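Local coordinates for polysaccharide biosynthesis protein CapD (Bacillus thuringiensis HD-771, PDB 6BWC) that binds NADP and UDP-N-acetylglucosamine and probably acts as a dehydratase-type enzyme on this sugar nucleotide in the biosynthesis of CMP-pseudaminic acid for flagellin glycosylation, at residues S22-V27 / T211-I215; K122-F126 / A217-A221; E184-K188 / V247-Y251. The protein carries 2 engineered substitutions. All coordinates share one frame. Residues are numbered along the deposited sequence.

Contact 1. Residues S22-V27 / T211-I215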
# COMPACT_ATOMS: atom_id res chain seq x y z
N SER C 22 7.07 -27.17 20.40
CA SER C 22 6.50 -28.42 20.91
C SER C 22 5.62 -29.10 19.84
O SER C 22 5.80 -30.29 19.57
CB SER C 22 5.73 -28.23 22.22
OG SER C 22 5.83 -29.39 23.04
N ILE C 23 4.72 -28.34 19.19
CA ILE C 23 3.95 -28.86 18.03
C ILE C 23 4.86 -29.46 16.93
O ILE C 23 4.54 -30.52 16.39
CB ILE C 23 3.06 -27.77 17.36
CG1 ILE C 23 1.94 -27.33 18.32
CG2 ILE C 23 2.44 -28.30 16.06
CD1 ILE C 23 1.27 -26.02 17.91
N LEU C 24 5.96 -28.77 16.61
CA LEU C 24 6.94 -29.20 15.59
C LEU C 24 7.44 -30.61 15.83
O LEU C 24 7.35 -31.45 14.94
CB LEU C 24 8.15 -28.25 15.56
CG LEU C 24 9.36 -28.62 14.70
CD1 LEU C 24 8.89 -29.05 13.31
CD2 LEU C 24 10.31 -27.44 14.60
N SER C 25 7.97 -30.84 17.03
CA SER C 25 8.50 -32.15 17.37
C SER C 25 7.39 -33.21 17.47
O SER C 25 7.62 -34.37 17.15
CB SER C 25 9.34 -32.08 18.65
OG SER C 25 8.64 -31.40 19.67
N ASN C 26 6.19 -32.84 17.87
CA ASN C 26 5.11 -33.82 17.98
C ASN C 26 4.66 -34.22 16.60
O ASN C 26 4.52 -35.40 16.33
CB ASN C 26 3.94 -33.34 18.86
CG ASN C 26 4.24 -33.46 20.37
OD1 ASN C 26 3.51 -34.13 21.10
ND2 ASN C 26 5.30 -32.79 20.85
N VAL C 27 4.48 -33.23 15.72
CA VAL C 27 4.14 -33.47 14.32
C VAL C 27 5.25 -34.25 13.61
O VAL C 27 4.97 -35.03 12.73
CB VAL C 27 3.79 -32.14 13.55
CG1 VAL C 27 3.95 -32.26 12.03
CG2 VAL C 27 2.37 -31.70 13.87
N THR C 211 0.05 -28.41 23.56
CA THR C 211 0.40 -29.09 22.31
C THR C 211 -0.68 -30.10 21.81
O THR C 211 -1.09 -30.04 20.63
CB THR C 211 1.77 -29.80 22.44
OG1 THR C 211 2.65 -29.02 23.26
CG2 THR C 211 2.42 -29.98 21.09
N MET C 212 -1.16 -30.98 22.70
CA MET C 212 -2.13 -32.01 22.34
C MET C 212 -3.49 -31.45 22.03
O MET C 212 -4.18 -31.94 21.14
CB MET C 212 -2.26 -33.09 23.43
CG MET C 212 -1.06 -34.01 23.57
SD MET C 212 -0.34 -34.56 22.00
CE MET C 212 -1.80 -35.31 21.23
N LEU C 213 -3.88 -30.42 22.77
CA LEU C 213 -5.13 -29.71 22.50
C LEU C 213 -5.16 -29.25 21.05
O LEU C 213 -6.09 -29.57 20.31
CB LEU C 213 -5.28 -28.51 23.46
CG LEU C 213 -6.58 -27.70 23.35
CD1 LEU C 213 -7.80 -28.59 23.59
CD2 LEU C 213 -6.63 -26.48 24.29
N THR C 214 -4.11 -28.52 20.65
CA THR C 214 -3.99 -27.97 19.29
C THR C 214 -3.93 -29.06 18.21
O THR C 214 -4.74 -29.05 17.26
CB THR C 214 -2.74 -27.05 19.15
OG1 THR C 214 -2.50 -26.32 20.37
CG2 THR C 214 -2.94 -26.05 18.00
N ILE C 215 -3.00 -30.00 18.36
CA ILE C 215 -2.91 -31.15 17.45
C ILE C 215 -4.25 -31.94 17.32
O ILE C 215 -4.65 -32.25 16.19
CB ILE C 215 -1.69 -32.04 17.83
CG1 ILE C 215 -0.42 -31.39 17.31
CG2 ILE C 215 -1.80 -33.43 17.24
CD1 ILE C 215 0.84 -31.92 17.95
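S22 opens the face of its helix with a polar touch: its OG gives a weak hydrogen bond to T211 OG1, 3.2 Å away, an oxygen also bonded to the backbone carbonyl of L207. One residue on, I23 marks the closest approach of the two backbones (CA to CA of T211, 5.6 Å). The T211 methyl packs against it, with CG2 3.9 Å from I23 CG1, while I23 CD1 reaches T214 CG2 at 4.2 Å. The segment axes pass 10.0 Å apart and cross at -64°. Both helices lie on the same face of the Rossmann-type sheet, where I23, V27 and T214 all rest on F83 of strand 81-84; helix 18-29 follows a glycine-rich turn (G15, G17, G20) consistent with the GxGxxG motif of Rossmann-type dinucleotide binding. L24 turns away toward strand 34-39. N26 folds back so that ND2 bonds S22 O at 2.9 Å, and its CB lies 3.5 Å from I215 CD1. V27 meets the same I215 methyl, CG2 to CD1 at 4.4 Å.

Contact 2. Residues K122-F126 / A217-A221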
# COMPACT_ATOMS: atom_id res chain seq x y z
N LYS C 122 -6.06 -27.40 3.62
CA LYS C 122 -7.13 -28.23 4.18
C LYS C 122 -7.74 -27.65 5.47
O LYS C 122 -8.96 -27.47 5.54
CB LYS C 122 -6.66 -29.67 4.38
CG LYS C 122 -6.18 -30.30 3.08
CD LYS C 122 -6.36 -31.81 3.05
CE LYS C 122 -5.91 -32.40 1.72
NZ LYS C 122 -4.42 -32.42 1.57
N LYS C 123 -6.90 -27.37 6.47
CA LYS C 123 -7.34 -26.84 7.76
C LYS C 123 -6.35 -25.86 8.36
O LYS C 123 -5.15 -25.92 8.09
CB LYS C 123 -7.53 -27.96 8.79
CG LYS C 123 -8.43 -29.11 8.37
CD LYS C 123 -8.63 -30.05 9.56
CE LYS C 123 -9.60 -31.22 9.31
NZ LYS C 123 -10.03 -31.78 10.63
N VAL C 124 -6.90 -25.00 9.21
CA VAL C 124 -6.16 -24.02 9.99
C VAL C 124 -6.65 -24.09 11.42
O VAL C 124 -7.86 -24.13 11.66
CB VAL C 124 -6.44 -22.60 9.51
CG1 VAL C 124 -5.60 -21.59 10.29
CG2 VAL C 124 -6.21 -22.52 8.01
N VAL C 125 -5.70 -24.07 12.36
CA VAL C 125 -6.00 -23.97 13.79
C VAL C 125 -5.43 -22.67 14.31
O VAL C 125 -4.22 -22.49 14.29
CB VAL C 125 -5.42 -25.15 14.58
CG1 VAL C 125 -5.53 -24.91 16.08
CG2 VAL C 125 -6.14 -26.43 14.17
N PHE C 126 -6.30 -21.77 14.73
CA PHE C 126 -5.89 -20.55 15.41
C PHE C 126 -5.75 -20.85 16.91
O PHE C 126 -6.53 -21.63 17.50
CB PHE C 126 -6.90 -19.42 15.18
CG PHE C 126 -6.56 -18.15 15.92
CD1 PHE C 126 -5.34 -17.51 15.71
CD2 PHE C 126 -7.46 -17.57 16.81
CE1 PHE C 126 -5.01 -16.35 16.39
CE2 PHE C 126 -7.14 -16.41 17.50
CZ PHE C 126 -5.90 -15.81 17.29
N ALA C 217 -7.40 -30.82 17.87
CA ALA C 217 -8.29 -29.93 17.13
C ALA C 217 -7.91 -29.86 15.66
O ALA C 217 -8.78 -29.65 14.83
CB ALA C 217 -8.29 -28.54 17.76
N MET C 218 -6.63 -30.02 15.34
CA MET C 218 -6.19 -30.14 13.93
C MET C 218 -6.84 -31.35 13.24
O MET C 218 -7.34 -31.24 12.13
CB MET C 218 -4.66 -30.31 13.85
CG MET C 218 -3.97 -29.44 12.82
SD MET C 218 -4.86 -28.89 11.36
CE MET C 218 -3.88 -27.43 11.09
N LYS C 219 -6.84 -32.49 13.95
CA LYS C 219 -7.32 -33.77 13.44
C LYS C 219 -8.84 -33.90 13.43
O LYS C 219 -9.39 -34.44 12.49
CB LYS C 219 -6.75 -34.91 14.29
CG LYS C 219 -5.25 -35.13 14.18
CD LYS C 219 -4.61 -35.38 15.55
CE LYS C 219 -3.82 -36.68 15.63
NZ LYS C 219 -2.46 -36.61 15.01
N ILE C 220 -9.48 -33.42 14.48
CA ILE C 220 -10.91 -33.70 14.76
C ILE C 220 -11.90 -32.70 14.16
O ILE C 220 -13.06 -33.05 13.84
CB ILE C 220 -11.17 -33.74 16.31
CG1 ILE C 220 -10.45 -34.93 16.95
CG2 ILE C 220 -12.66 -33.79 16.67
CD1 ILE C 220 -10.83 -36.31 16.43
N ALA C 221 -11.44 -31.45 14.01
CA ALA C 221 -12.33 -30.32 13.87
C ALA C 221 -13.06 -30.32 12.55
O ALA C 221 -12.44 -30.46 11.49
CB ALA C 221 -11.60 -29.00 14.06
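This is a strand-to-helix contact where the start of a central strand of the Rossmann-type sheet meets the last turn of helix 207-220. Alternation along the strand sets the pattern: K123 and V125 point toward the helix, V124 away. V125 supplies the apolar part, its CG2 lying 3.7 Å from M218 CA and 3.9 Å from M218 CE. The methionine side chain extends to the strand, bringing SD to 3.8 Å from K123 CB. K123 then reaches along the helix end with a nearly extended chain. Its NZ donates to M218 O at 3.1 Å and A221 O at 2.9 Å, with a weak bond to K219 O at 3.3 Å. Carbonyls at the C-terminal end of a helix lack the next turn's amides as partners, so the K123 ammonium can take them up where A221 leaves helical geometry. Around this pair, A217 and A221 also touch strand 163-169, K123 is backbone-bonded to V82 of strand 81-84, and V124 packs on helix 98-118 across the sheet.

Contact 3. Residues E184-K188 / V247-Y251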
# COMPACT_ATOMS: atom_id res chain seq x y z
N GLU C 184 11.94 -17.63 39.21
CA GLU C 184 13.20 -18.39 39.34
C GLU C 184 14.42 -17.49 39.20
O GLU C 184 15.33 -17.55 40.01
CB GLU C 184 13.31 -19.48 38.27
CG GLU C 184 14.63 -20.26 38.30
CD GLU C 184 14.61 -21.57 37.51
OE1 GLU C 184 14.03 -21.57 36.38
OE2 GLU C 184 15.18 -22.58 38.01
N ASN C 185 14.41 -16.65 38.16
CA ASN C 185 15.56 -15.85 37.74
C ASN C 185 15.75 -14.61 38.58
O ASN C 185 16.88 -14.21 38.89
CB ASN C 185 15.41 -15.41 36.27
CG ASN C 185 16.70 -15.55 35.50
OD1 ASN C 185 17.31 -16.63 35.48
ND2 ASN C 185 17.12 -14.48 34.85
N GLN C 186 14.63 -13.98 38.90
CA GLN C 186 14.60 -12.92 39.90
C GLN C 186 15.21 -13.43 41.21
O GLN C 186 16.00 -12.73 41.81
CB GLN C 186 13.16 -12.43 40.13
CG GLN C 186 12.56 -11.60 38.99
CD GLN C 186 11.23 -10.94 39.34
OE1 GLN C 186 10.44 -11.46 40.13
NE2 GLN C 186 10.97 -9.78 38.74
N ILE C 187 14.85 -14.64 41.63
CA ILE C 187 15.33 -15.18 42.90
C ILE C 187 16.83 -15.40 42.84
O ILE C 187 17.54 -14.99 43.75
CB ILE C 187 14.63 -16.51 43.31
CG1 ILE C 187 13.14 -16.26 43.67
CG2 ILE C 187 15.35 -17.14 44.51
CD1 ILE C 187 12.22 -17.46 43.49
N LYS C 188 17.29 -16.05 41.77
CA LYS C 188 18.71 -16.23 41.46
C LYS C 188 19.52 -14.94 41.53
O LYS C 188 20.52 -14.87 42.24
CB LYS C 188 18.90 -16.75 40.03
CG LYS C 188 18.78 -18.25 39.84
CD LYS C 188 19.48 -18.67 38.54
CE LYS C 188 19.56 -20.18 38.46
NZ LYS C 188 20.50 -20.72 37.46
N VAL C 247 13.26 -22.81 44.46
CA VAL C 247 14.39 -22.23 43.74
C VAL C 247 15.53 -22.03 44.71
O VAL C 247 16.69 -22.12 44.34
CB VAL C 247 14.00 -20.90 43.06
CG1 VAL C 247 15.22 -20.18 42.52
CG2 VAL C 247 13.01 -21.16 41.93
N THR C 248 15.18 -21.75 45.96
CA THR C 248 16.13 -21.70 47.05
C THR C 248 16.68 -23.10 47.35
O THR C 248 17.89 -23.26 47.54
CB THR C 248 15.48 -21.08 48.31
OG1 THR C 248 15.08 -19.74 48.00
CG2 THR C 248 16.44 -21.07 49.52
N LYS C 249 15.80 -24.10 47.40
CA LYS C 249 16.27 -25.44 47.73
C LYS C 249 17.37 -25.84 46.74
O LYS C 249 18.46 -26.20 47.17
CB LYS C 249 15.13 -26.47 47.79
CG LYS C 249 15.46 -27.64 48.72
CD LYS C 249 14.73 -28.93 48.37
CE LYS C 249 15.27 -30.13 49.16
NZ LYS C 249 16.71 -30.45 48.91
N LEU C 250 17.11 -25.70 45.44
CA LEU C 250 18.11 -26.01 44.38
C LEU C 250 19.42 -25.23 44.51
O LEU C 250 20.45 -25.81 44.84
CB LEU C 250 17.54 -25.78 42.96
CG LEU C 250 16.82 -26.91 42.22
CD1 LEU C 250 16.62 -26.46 40.77
CD2 LEU C 250 17.58 -28.23 42.29
N TYR C 251 19.38 -23.92 44.28
CA TYR C 251 20.61 -23.11 44.23
C TYR C 251 21.20 -22.85 45.64
O TYR C 251 22.32 -22.34 45.77
CB TYR C 251 20.37 -21.84 43.38
CG TYR C 251 19.75 -22.16 42.02
CD1 TYR C 251 20.41 -22.98 41.10
CD2 TYR C 251 18.49 -21.68 41.68
CE1 TYR C 251 19.84 -23.31 39.88
CE2 TYR C 251 17.89 -22.00 40.46
CZ TYR C 251 18.56 -22.83 39.56
OH TYR C 251 17.98 -23.13 38.33
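A pair of helices outside the main Rossmann-type sheet meets here, in a region that, as in other extended short-chain dehydrogenases, probably belongs to the part of the fold that receives the nucleotide sugar; the side chain of I187 is about 11 Å from the bound UDP-N-acetylglucosamine. The segment axes approach to 10.4 Å and cross at -55°. At the centre V247 is the apolar wedge: its CG1 lies 3.6 Å from both I187 CG2 and E184 O, and its CG2 is 4.0 Å from E184 CB. One turn further along, Y251 forms the outer, more polar half. The end of the K188 side chain is modelled over one face of the Y251 ring, NZ 4.0 Å from the centroid in an off-centre cation-pi contact. At the ring edge, E184 OE2 accepts a hydrogen bond from T338 N, and Y251 OH lies within hydrogen-bonding reach of both E184 OE2, at 2.9 Å, and T338 O. I187 also packs on I193 of strand 192-195. Each helix is followed in sequence by one strand of the small parallel sheet 192-195 and 259-262, an alpha/beta unit consistent with the substrate-binding part of an extended short-chain dehydrogenase.

How the contacts relate
Contacts 1 and 2 are successive steps along one helix, 207-220, whose middle packs on helix 18-29 and whose end settles on the central sheet. Their centres are 12 Å apart and they touch directly, T214 CG2 lying 3.4 Å from V125 CG1, so they share one hydrophobic layer. Both stand back from the cofactor: the side chains of I23 and V125 are about 8 and 10 Å from a bound NADP. Contact 3, in a separate part of the fold, has its centre 30 Å from that of contact 1 and 40 Å from that of contact 2, across the chain's centre from contact 2. Neither contact 1 nor contact 3 touches the UDP-N-acetylglucosamine, the side chains of T214 and I187 lying about 13 and 11 Å from it.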